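Local coordinates for protein GEO10716p1 (Drosophila melanogaster, PDB 7BTG) that probably removes phosphate from phosphoarginine in proteins, as an arginine phosphatase built on the low molecular weight protein tyrosine phosphatase fold, at residues A[2-7]-A[80-85]; A[9-14]-A[125-130]; A[16-21]-A[33-38]. The protein carries 1 engineered substitution. One frame throughout, in Å; residues are numbered along the deposited sequence.

Contact 1 of 3, residues A[2-7]-A[80-85]. Engineered in segment 2-7: S7 (natural residue Cys). With PO4 (phosphate ion), chain B.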
loop_
_atom_site.group_PDB
_atom_site.type_symbol
_atom_site.label_atom_id
_atom_site.label_comp_id
_atom_site.label_asym_id
_atom_site.label_seq_id
_atom_site.Cartn_x
_atom_site.Cartn_y
_atom_site.Cartn_z
ATOM N N LYS A 2 5.087 0.581 11.879
ATOM C CA LYS A 2 3.674 0.675 11.513
ATOM C C LYS A 2 3.538 1.302 10.128
ATOM O O LYS A 2 3.944 2.448 9.917
ATOM C CB LYS A 2 2.899 1.482 12.557
ATOM C CG LYS A 2 3.015 0.925 13.971
ATOM C CD LYS A 2 1.845 1.356 14.857
ATOM C CE LYS A 2 2.330 2.205 16.039
ATOM N NZ LYS A 2 1.209 2.900 16.766
ATOM N N VAL A 3 2.969 0.557 9.184
ATOM C CA VAL A 3 2.894 0.983 7.791
ATOM C C VAL A 3 1.465 0.811 7.297
ATOM O O VAL A 3 0.847 -0.236 7.529
ATOM C CB VAL A 3 3.865 0.196 6.894
ATOM C CG1 VAL A 3 3.642 0.564 5.423
ATOM C CG2 VAL A 3 5.304 0.476 7.281
ATOM N N LEU A 4 0.953 1.836 6.610
ATOM C CA LEU A 4 -0.378 1.839 6.005
ATOM C C LEU A 4 -0.244 2.055 4.501
ATOM O O LEU A 4 0.303 3.072 4.071
ATOM C CB LEU A 4 -1.245 2.939 6.621
ATOM C CG LEU A 4 -2.691 3.025 6.130
ATOM C CD1 LEU A 4 -3.485 1.837 6.639
ATOM C CD2 LEU A 4 -3.320 4.344 6.582
ATOM N N PHE A 5 -0.726 1.100 3.701
ATOM C CA PHE A 5 -0.774 1.277 2.257
ATOM C C PHE A 5 -2.132 1.850 1.859
ATOM O O PHE A 5 -3.165 1.459 2.408
ATOM C CB PHE A 5 -0.529 -0.040 1.524
ATOM C CG PHE A 5 0.878 -0.563 1.653
ATOM C CD1 PHE A 5 1.915 0.046 0.996
ATOM C CD2 PHE A 5 1.151 -1.696 2.408
ATOM C CE1 PHE A 5 3.225 -0.453 1.093
ATOM C CE2 PHE A 5 2.458 -2.203 2.508
ATOM C CZ PHE A 5 3.489 -1.572 1.850
ATOM N N VAL A 6 -2.135 2.785 0.908
ATOM C CA VAL A 6 -3.360 3.485 0.532
ATOM C C VAL A 6 -3.540 3.449 -0.975
ATOM O O VAL A 6 -2.624 3.796 -1.730
ATOM C CB VAL A 6 -3.377 4.928 1.051
ATOM C CG1 VAL A 6 -4.614 5.681 0.497
ATOM C CG2 VAL A 6 -3.436 4.906 2.562
ATOM N N SER A 7 -4.712 2.990 -1.413
ATOM C CA SER A 7 -5.120 3.052 -2.804
ATOM C C SER A 7 -6.505 3.672 -2.836
ATOM O O SER A 7 -7.142 3.831 -1.796
ATOM C CB SER A 7 -5.114 1.667 -3.472
ATOM O OG SER A 7 -5.937 0.726 -2.797
ATOM N N ASP A 80 3.733 5.030 10.928
ATOM C CA ASP A 80 5.001 5.680 10.628
ATOM C C ASP A 80 5.110 6.034 9.151
ATOM O O ASP A 80 5.670 7.076 8.792
ATOM C CB ASP A 80 6.172 4.768 11.036
ATOM C CG ASP A 80 6.068 4.291 12.485
ATOM O OD1 ASP A 80 6.080 5.140 13.405
ATOM O OD2 ASP A 80 5.974 3.067 12.704
ATOM N N TYR A 81 4.606 5.163 8.290
ATOM C CA TYR A 81 4.593 5.384 6.854
ATOM C C TYR A 81 3.176 5.167 6.358
ATOM O O TYR A 81 2.505 4.232 6.799
ATOM C CB TYR A 81 5.572 4.443 6.134
ATOM C CG TYR A 81 6.999 4.872 6.323
ATOM C CD1 TYR A 81 7.611 5.684 5.392
ATOM C CD2 TYR A 81 7.723 4.502 7.466
ATOM C CE1 TYR A 81 8.915 6.114 5.562
ATOM C CE2 TYR A 81 9.044 4.916 7.645
ATOM C CZ TYR A 81 9.632 5.730 6.683
ATOM O OH TYR A 81 10.931 6.180 6.813
ATOM N N ILE A 82 2.717 6.054 5.484
ATOM C CA ILE A 82 1.493 5.869 4.713
ATOM C C ILE A 82 1.882 6.005 3.250
ATOM O O ILE A 82 2.386 7.054 2.833
ATOM C CB ILE A 82 0.406 6.884 5.093
ATOM C CG1 ILE A 82 0.027 6.741 6.565
ATOM C CG2 ILE A 82 -0.793 6.685 4.233
ATOM C CD1 ILE A 82 -0.978 7.773 7.025
ATOM N N PHE A 83 1.705 4.936 2.493
ATOM C CA PHE A 83 2.167 4.850 1.115
ATOM C C PHE A 83 0.991 5.021 0.166
ATOM O O PHE A 83 0.012 4.274 0.249
ATOM C CB PHE A 83 2.866 3.519 0.858
ATOM C CG PHE A 83 4.203 3.407 1.547
ATOM C CD1 PHE A 83 5.218 4.307 1.252
ATOM C CD2 PHE A 83 4.438 2.420 2.484
ATOM C CE1 PHE A 83 6.435 4.230 1.882
ATOM C CE2 PHE A 83 5.655 2.335 3.114
ATOM C CZ PHE A 83 6.661 3.236 2.802
ATOM N N ALA A 84 1.096 6.007 -0.717
ATOM C CA ALA A 84 0.195 6.168 -1.848
ATOM C C ALA A 84 0.681 5.362 -3.049
ATOM O O ALA A 84 1.880 5.140 -3.231
ATOM C CB ALA A 84 0.106 7.652 -2.228
ATOM N N MET A 85 -0.262 4.921 -3.878
ATOM C CA MET A 85 0.107 4.292 -5.145
ATOM C C MET A 85 0.265 5.309 -6.264
ATOM O O MET A 85 1.088 5.104 -7.171
ATOM C CB MET A 85 -0.949 3.257 -5.548
ATOM C CG MET A 85 -1.235 2.262 -4.467
ATOM S SD MET A 85 0.213 1.161 -4.174
ATOM C CE MET A 85 -0.064 0.798 -2.445
HETATM P P PO4 B . -7.337 0.030 -5.882
HETATM O O1 PO4 B . -7.708 -0.550 -4.530
HETATM O O2 PO4 B . -8.268 -0.517 -6.932
HETATM O O3 PO4 B . -5.944 -0.346 -6.325
HETATM O O4 PO4 B . -7.378 1.557 -5.834
#
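F5 and F83 lie side by side on one face of two neighbouring parallel strands, 2-7 and 81-84, at the middle of the four-stranded parallel sheet of the low molecular weight phosphatase fold. The rings are slid apart, with planes at 29° and little overlap; their near atoms are F5 CE1 and F83 CD2, 3.4 Å apart. V3 joins them on the same face. Its CG1, anti to the backbone N (chi1 174°), reaches the edge of the F83 ring at CE2, 3.5 Å away, and also sits over one face of the F5 ring near its rim. On the other face of the sheet L4 runs alongside I82, and V6 CG2 meets I82 CG2 at 3.6 Å.

The backbone ladder sets this register. L4 gives both its backbone polar atoms to strand 81-84, its N donating to Y81 O and its O accepting from F83 N at 2.8 Å, while V6 N donates to F83 O. At the start of the strands K2 O takes two donors, D80 N and Y81 N, and the D80 carboxylate turns back so that OD2 receives K2 N at 2.8 Å on its anti side.

Further out, A17 and L21 of helix 13-27 pack on F5, F149 meets Y81 and F83 edge-to-face, and L93 of helix 87-99 touches V6 and I82. S7, an engineered serine where the natural residue is cysteine, lies beside the phosphate. S14 OG lies unusually close to its hydroxyl, so a bond between them is doubtful, and S7 OG is 2.8 Å from phosphate O1.

Contact 2 of 3, residues A[9-14]-A[125-130]. With PO4 (phosphate ion), chain B.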
loop_
_atom_site.group_PDB
_atom_site.type_symbol
_atom_site.label_atom_id
_atom_site.label_comp_id
_atom_site.label_asym_id
_atom_site.label_seq_id
_atom_site.Cartn_x
_atom_site.Cartn_y
_atom_site.Cartn_z
ATOM N N GLY A 9 -9.374 2.537 -4.045
ATOM C CA GLY A 9 -10.463 1.643 -3.712
ATOM C C GLY A 9 -10.225 0.755 -2.510
ATOM O O GLY A 9 -11.175 0.192 -1.977
ATOM N N ASN A 10 -8.965 0.596 -2.084
ATOM C CA ASN A 10 -8.597 -0.367 -1.038
ATOM C C ASN A 10 -9.116 -1.761 -1.371
ATOM O O ASN A 10 -9.631 -2.489 -0.523
ATOM C CB ASN A 10 -9.081 0.073 0.341
ATOM C CG ASN A 10 -8.487 -0.772 1.448
ATOM O OD1 ASN A 10 -9.087 -0.949 2.514
ATOM N ND2 ASN A 10 -7.306 -1.331 1.186
ATOM N N THR A 11 -8.951 -2.135 -2.632
ATOM C CA THR A 11 -9.453 -3.405 -3.130
ATOM C C THR A 11 -8.498 -4.082 -4.096
ATOM O O THR A 11 -8.641 -5.285 -4.315
ATOM C CB THR A 11 -10.824 -3.196 -3.814
ATOM O OG1 THR A 11 -11.328 -4.430 -4.331
ATOM C CG2 THR A 11 -10.726 -2.174 -4.948
ATOM N N CYS A 12 -7.509 -3.375 -4.657
ATOM C CA CYS A 12 -6.534 -3.996 -5.548
ATOM C C CYS A 12 -5.114 -3.759 -5.044
ATOM O O CYS A 12 -4.522 -4.640 -4.421
ATOM C CB CYS A 12 -6.678 -3.458 -6.975
ATOM S SG CYS A 12 -8.247 -3.824 -7.799
ATOM N N ARG A 13 -4.586 -2.551 -5.265
ATOM C CA ARG A 13 -3.175 -2.279 -5.009
ATOM C C ARG A 13 -2.838 -2.337 -3.522
ATOM O O ARG A 13 -1.856 -2.974 -3.130
ATOM C CB ARG A 13 -2.786 -0.919 -5.602
ATOM C CG ARG A 13 -2.837 -0.885 -7.106
ATOM C CD ARG A 13 -2.795 0.539 -7.611
ATOM N NE ARG A 13 -4.014 1.241 -7.212
ATOM C CZ ARG A 13 -4.255 2.533 -7.441
ATOM N NH1 ARG A 13 -3.350 3.280 -8.080
ATOM N NH2 ARG A 13 -5.403 3.075 -7.023
ATOM N N SER A 14 -3.620 -1.662 -2.679
ATOM C CA SER A 14 -3.240 -1.591 -1.278
ATOM C C SER A 14 -3.348 -2.940 -0.559
ATOM O O SER A 14 -2.461 -3.262 0.250
ATOM C CB SER A 14 -4.028 -0.500 -0.530
ATOM O OG SER A 14 -5.413 -0.426 -0.852
ATOM N N ASP A 125 -3.926 1.877 -10.990
ATOM C CA ASP A 125 -5.124 1.142 -10.582
ATOM C C ASP A 125 -5.460 0.050 -11.588
ATOM O O ASP A 125 -5.794 0.368 -12.733
ATOM C CB ASP A 125 -6.317 2.094 -10.457
ATOM C CG ASP A 125 -7.522 1.431 -9.824
ATOM O OD1 ASP A 125 -7.520 0.187 -9.639
ATOM O OD2 ASP A 125 -8.469 2.159 -9.491
ATOM N N PRO A 126 -5.399 -1.229 -11.213
ATOM C CA PRO A 126 -5.756 -2.309 -12.146
ATOM C C PRO A 126 -7.230 -2.671 -12.174
ATOM O O PRO A 126 -7.606 -3.518 -12.985
ATOM C CB PRO A 126 -4.945 -3.495 -11.602
ATOM C CG PRO A 126 -4.960 -3.284 -10.127
ATOM C CD PRO A 126 -4.885 -1.762 -9.939
ATOM N N TYR A 127 -8.048 -2.053 -11.313
ATOM C CA TYR A 127 -9.455 -2.433 -11.147
ATOM C C TYR A 127 -10.182 -2.599 -12.475
ATOM O O TYR A 127 -10.921 -3.569 -12.663
ATOM C CB TYR A 127 -10.179 -1.390 -10.288
ATOM C CG TYR A 127 -11.559 -1.798 -9.795
ATOM C CD1 TYR A 127 -12.706 -1.533 -10.548
ATOM C CD2 TYR A 127 -11.716 -2.418 -8.570
ATOM C CE1 TYR A 127 -13.975 -1.908 -10.088
ATOM C CE2 TYR A 127 -12.977 -2.795 -8.107
ATOM C CZ TYR A 127 -14.097 -2.535 -8.871
ATOM O OH TYR A 127 -15.324 -2.917 -8.392
ATOM N N PHE A 128 -9.984 -1.674 -13.407
ATOM C CA PHE A 128 -10.762 -1.617 -14.642
ATOM C C PHE A 128 -9.972 -2.085 -15.855
ATOM O O PHE A 128 -10.437 -1.935 -16.989
ATOM C CB PHE A 128 -11.243 -0.188 -14.880
ATOM C CG PHE A 128 -10.120 0.807 -14.881
ATOM C CD1 PHE A 128 -9.781 1.485 -13.720
ATOM C CD2 PHE A 128 -9.381 1.032 -16.025
ATOM C CE1 PHE A 128 -8.739 2.381 -13.713
ATOM C CE2 PHE A 128 -8.326 1.923 -16.026
ATOM C CZ PHE A 128 -8.004 2.602 -14.861
ATOM N N ILE A 129 -8.774 -2.606 -15.645
ATOM C CA ILE A 129 -7.919 -3.058 -16.730
ATOM C C ILE A 129 -8.286 -4.502 -17.033
ATOM O O ILE A 129 -8.255 -5.356 -16.138
ATOM C CB ILE A 129 -6.439 -2.924 -16.350
ATOM C CG1 ILE A 129 -6.076 -1.450 -16.177
ATOM C CG2 ILE A 129 -5.565 -3.576 -17.403
ATOM C CD1 ILE A 129 -6.181 -0.625 -17.463
ATOM N N GLN A 130 -8.652 -4.772 -18.281
ATOM C CA GLN A 130 -9.138 -6.099 -18.636
ATOM C C GLN A 130 -8.003 -7.116 -18.555
ATOM O O GLN A 130 -6.901 -6.882 -19.059
ATOM C CB GLN A 130 -9.761 -6.096 -20.032
ATOM C CG GLN A 130 -10.806 -7.217 -20.229
ATOM C CD GLN A 130 -11.181 -7.463 -21.693
ATOM O OE1 GLN A 130 -11.443 -6.532 -22.450
ATOM N NE2 GLN A 130 -11.198 -8.731 -22.093
HETATM P P PO4 B . -7.337 0.030 -5.882
HETATM O O1 PO4 B . -7.708 -0.550 -4.530
HETATM O O2 PO4 B . -8.268 -0.517 -6.932
HETATM O O3 PO4 B . -5.944 -0.346 -6.325
HETATM O O4 PO4 B . -7.378 1.557 -5.834
#
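The guanidinium of R13 lies flat against the backbone of D125, whose CA sits 3.4 Å above the centre of one face. Segment 9-14 belongs to the phosphate-binding loop of the low molecular weight phosphatases and runs into helix 13-27, with C12 at the N-cap; 125-130 is a loop that closes over it. The phosphate lies at the guanidinium edge, in plane, and R13 grips two of its oxygens: NE donates to O3 at 2.7 Å and NH2 to O4 at 2.8 Å, the latter nearly straight at 174°. A bend of the R13 chain at chi3 (-66°) helps turn both nitrogens toward the ion. Backbone N-H groups of G9, T11, C12 and R13 also point at it. A salt bridge from D86 and a bond to I123 O hold NH1, the nitrogen that does not bond the phosphate.

The D125 carboxylate stands well out of the guanidinium plane, so its attraction to R13 is one of charge alone. Its OD1 accepts Y127 N at 2.8 Å in an Asx turn and comes within 2.9 Å of phosphate O2. The next residue, P126, packs its CG on C12 CB at 3.6 Å and its CD against R13 CG. Y127, its OH hydrogen-bonded to N44, forms one wall of the pocket: CD2 touches T11 CG2, while C12 SG approaches the ring at its edge, 3.8 Å from CD2.

Contact 3 of 3, residues A[16-21]-A[33-38]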
loop_
_atom_site.group_PDB
_atom_site.type_symbol
_atom_site.label_atom_id
_atom_site.label_comp_id
_atom_site.label_asym_id
_atom_site.label_seq_id
_atom_site.Cartn_x
_atom_site.Cartn_y
_atom_site.Cartn_z
ATOM N N MET A 16 -2.877 -5.871 -1.871
ATOM C CA MET A 16 -1.739 -6.641 -2.356
ATOM C C MET A 16 -0.458 -6.197 -1.655
ATOM O O MET A 16 0.312 -7.024 -1.145
ATOM C CB MET A 16 -1.615 -6.488 -3.873
ATOM C CG MET A 16 -2.274 -7.599 -4.660
ATOM S SD MET A 16 -1.895 -7.463 -6.420
ATOM C CE MET A 16 -2.560 -5.845 -6.770
ATOM N N ALA A 17 -0.225 -4.885 -1.607
ATOM C CA ALA A 17 0.924 -4.361 -0.882
ATOM C C ALA A 17 0.919 -4.817 0.575
ATOM O O ALA A 17 1.959 -5.213 1.118
ATOM C CB ALA A 17 0.936 -2.830 -0.974
ATOM N N GLU A 18 -0.242 -4.775 1.227
ATOM C CA GLU A 18 -0.303 -5.198 2.621
ATOM C C GLU A 18 0.166 -6.637 2.786
ATOM O O GLU A 18 0.985 -6.940 3.657
ATOM C CB GLU A 18 -1.716 -5.053 3.165
ATOM C CG GLU A 18 -1.824 -5.551 4.594
ATOM C CD GLU A 18 -3.242 -5.483 5.096
ATOM O OE1 GLU A 18 -4.065 -4.865 4.400
ATOM O OE2 GLU A 18 -3.531 -6.040 6.177
ATOM N N ALA A 19 -0.341 -7.535 1.949
ATOM C CA ALA A 19 -0.011 -8.947 2.086
ATOM C C ALA A 19 1.449 -9.217 1.723
ATOM O O ALA A 19 2.113 -10.042 2.367
ATOM C CB ALA A 19 -0.943 -9.773 1.204
ATOM N N ILE A 20 1.953 -8.528 0.691
ATOM C CA ILE A 20 3.340 -8.689 0.250
ATOM C C ILE A 20 4.311 -8.297 1.357
ATOM O O ILE A 20 5.251 -9.037 1.678
ATOM C CB ILE A 20 3.593 -7.859 -1.019
ATOM C CG1 ILE A 20 3.152 -8.639 -2.253
ATOM C CG2 ILE A 20 5.063 -7.435 -1.101
ATOM C CD1 ILE A 20 3.106 -7.810 -3.513
ATOM N N LEU A 21 4.113 -7.117 1.940
ATOM C CA LEU A 21 5.012 -6.655 2.984
ATOM C C LEU A 21 4.873 -7.510 4.231
ATOM O O LEU A 21 5.860 -7.748 4.942
ATOM C CB LEU A 21 4.735 -5.188 3.317
ATOM C CG LEU A 21 5.685 -4.665 4.389
ATOM C CD1 LEU A 21 7.105 -4.836 3.869
ATOM C CD2 LEU A 21 5.399 -3.216 4.781
ATOM N N TRP A 33 6.592 -5.204 13.697
ATOM C CA TRP A 33 6.012 -4.604 12.507
ATOM C C TRP A 33 4.508 -4.801 12.476
ATOM O O TRP A 33 3.997 -5.866 12.835
ATOM C CB TRP A 33 6.627 -5.197 11.242
ATOM C CG TRP A 33 7.955 -4.596 10.893
ATOM C CD1 TRP A 33 9.120 -4.709 11.600
ATOM C CD2 TRP A 33 8.256 -3.794 9.753
ATOM N NE1 TRP A 33 10.127 -4.021 10.970
ATOM C CE2 TRP A 33 9.623 -3.452 9.830
ATOM C CE3 TRP A 33 7.506 -3.330 8.673
ATOM C CZ2 TRP A 33 10.250 -2.668 8.867
ATOM C CZ3 TRP A 33 8.130 -2.552 7.719
ATOM C CH2 TRP A 33 9.485 -2.228 7.820
ATOM N N TYR A 34 3.809 -3.760 12.040
ATOM C CA TYR A 34 2.377 -3.816 11.801
ATOM C C TYR A 34 2.080 -3.199 10.440
ATOM O O TYR A 34 2.526 -2.085 10.142
ATOM C CB TYR A 34 1.613 -3.096 12.906
ATOM C CG TYR A 34 0.131 -3.104 12.681
ATOM C CD1 TYR A 34 -0.564 -4.298 12.618
ATOM C CD2 TYR A 34 -0.575 -1.921 12.516
ATOM C CE1 TYR A 34 -1.923 -4.316 12.409
ATOM C CE2 TYR A 34 -1.936 -1.928 12.310
ATOM C CZ TYR A 34 -2.604 -3.130 12.255
ATOM O OH TYR A 34 -3.964 -3.161 12.047
ATOM N N VAL A 35 1.346 -3.930 9.615
ATOM C CA VAL A 35 1.052 -3.537 8.245
ATOM C C VAL A 35 -0.458 -3.586 8.060
ATOM O O VAL A 35 -1.117 -4.509 8.547
ATOM C CB VAL A 35 1.765 -4.458 7.230
ATOM C CG1 VAL A 35 1.588 -3.949 5.808
ATOM C CG2 VAL A 35 3.241 -4.583 7.571
ATOM N N ASP A 36 -1.008 -2.587 7.374
ATOM C CA ASP A 36 -2.449 -2.482 7.181
ATOM C C ASP A 36 -2.704 -1.758 5.863
ATOM O O ASP A 36 -1.770 -1.314 5.189
ATOM C CB ASP A 36 -3.110 -1.764 8.372
ATOM C CG ASP A 36 -4.632 -1.874 8.358
ATOM O OD1 ASP A 36 -5.303 -1.030 9.002
ATOM O OD2 ASP A 36 -5.152 -2.796 7.686
ATOM N N SER A 37 -3.976 -1.623 5.489
ATOM C CA SER A 37 -4.266 -0.851 4.290
ATOM C C SER A 37 -5.650 -0.221 4.401
ATOM O O SER A 37 -6.493 -0.645 5.200
ATOM C CB SER A 37 -4.131 -1.696 3.016
ATOM O OG SER A 37 -5.096 -2.734 2.939
ATOM N N ALA A 38 -5.845 0.844 3.621
ATOM C CA ALA A 38 -7.068 1.627 3.680
ATOM C C ALA A 38 -7.250 2.332 2.341
ATOM O O ALA A 38 -6.363 2.304 1.479
ATOM C CB ALA A 38 -7.029 2.615 4.852
#
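E18 reaches from helix 13-27 to strand 34-39 and brings its carboxylate against the backbone of D36 and the hydroxyl of S37. Its CG is anti to the backbone N (chi1 177°) and the chain stays extended beyond it, which carries the acid group out from the helix and across to the strand, beside D36 and S37. There S37 OG donates to E18 OE1 at 2.8 Å, the hydroxyl lying nearly along the C-O axis of the acceptor. The S37 hydroxyl takes up the position between its own backbone N and carbonyl carbon (chi1 66°), on the helix side of the strand, and in turn accepts from N10 ND2. The other oxygen, E18 OE2, is paired with K22 one turn further along the helix. That partner probably offsets the nearness of a second acid, since D36 OD2 is 3.9 Å from E18 OE2; D36 itself is held by a salt bridge to R69.

Nearer the helix backbone, E18 CG meets V35 CG1 at 4.0 Å, the two side chains overlapping head to tail, each pointing toward the other's backbone. Helix and strand run at 171° to one another, nearly antiparallel, as expected in the beta-alpha-beta crossover formed by strand 2-7, helix 13-27 and strand 34-39. Here the helix returns across the sheet so that strand 34-39 can pair in parallel with strand 2-7, and F5 of that strand touches A17, L21 and V35 alike.

One turn after E18, L21 continues the contact with apolar atoms. Its CD2 lies 3.8 Å from V35 CG2 as the two side chains cross. The same methyl meets W33 at CZ3, 4.1 Å away and obliquely placed to the indole, which packs edge-to-face with Y153 of helix 133-154.

How the contacts relate
Contacts 1 and 3 lie in the core and share the central sheet: strands 2-7 and 34-39 are neighbours in it, joined by V3 N to Y34 O and D36 N to V3 O. Contact 1 is strand pairing, a backbone ladder with aromatic and aliphatic packing on its faces, whereas contact 3 sets a helix on the sheet with no backbone-to-backbone hydrogen bond, through one buried hydroxyl-carboxylate bond and apolar packing. Contact 2, its centre about 12 Å from the centre of the chain and its Y127 exposed, is made by the phosphate-binding loop, the first turn of helix 13-27 and a second loop; S7 of contact 1 touches the same phosphate. Helix 13-27 serves contacts 2 and 3, linked by the N10-S37 hydrogen bond.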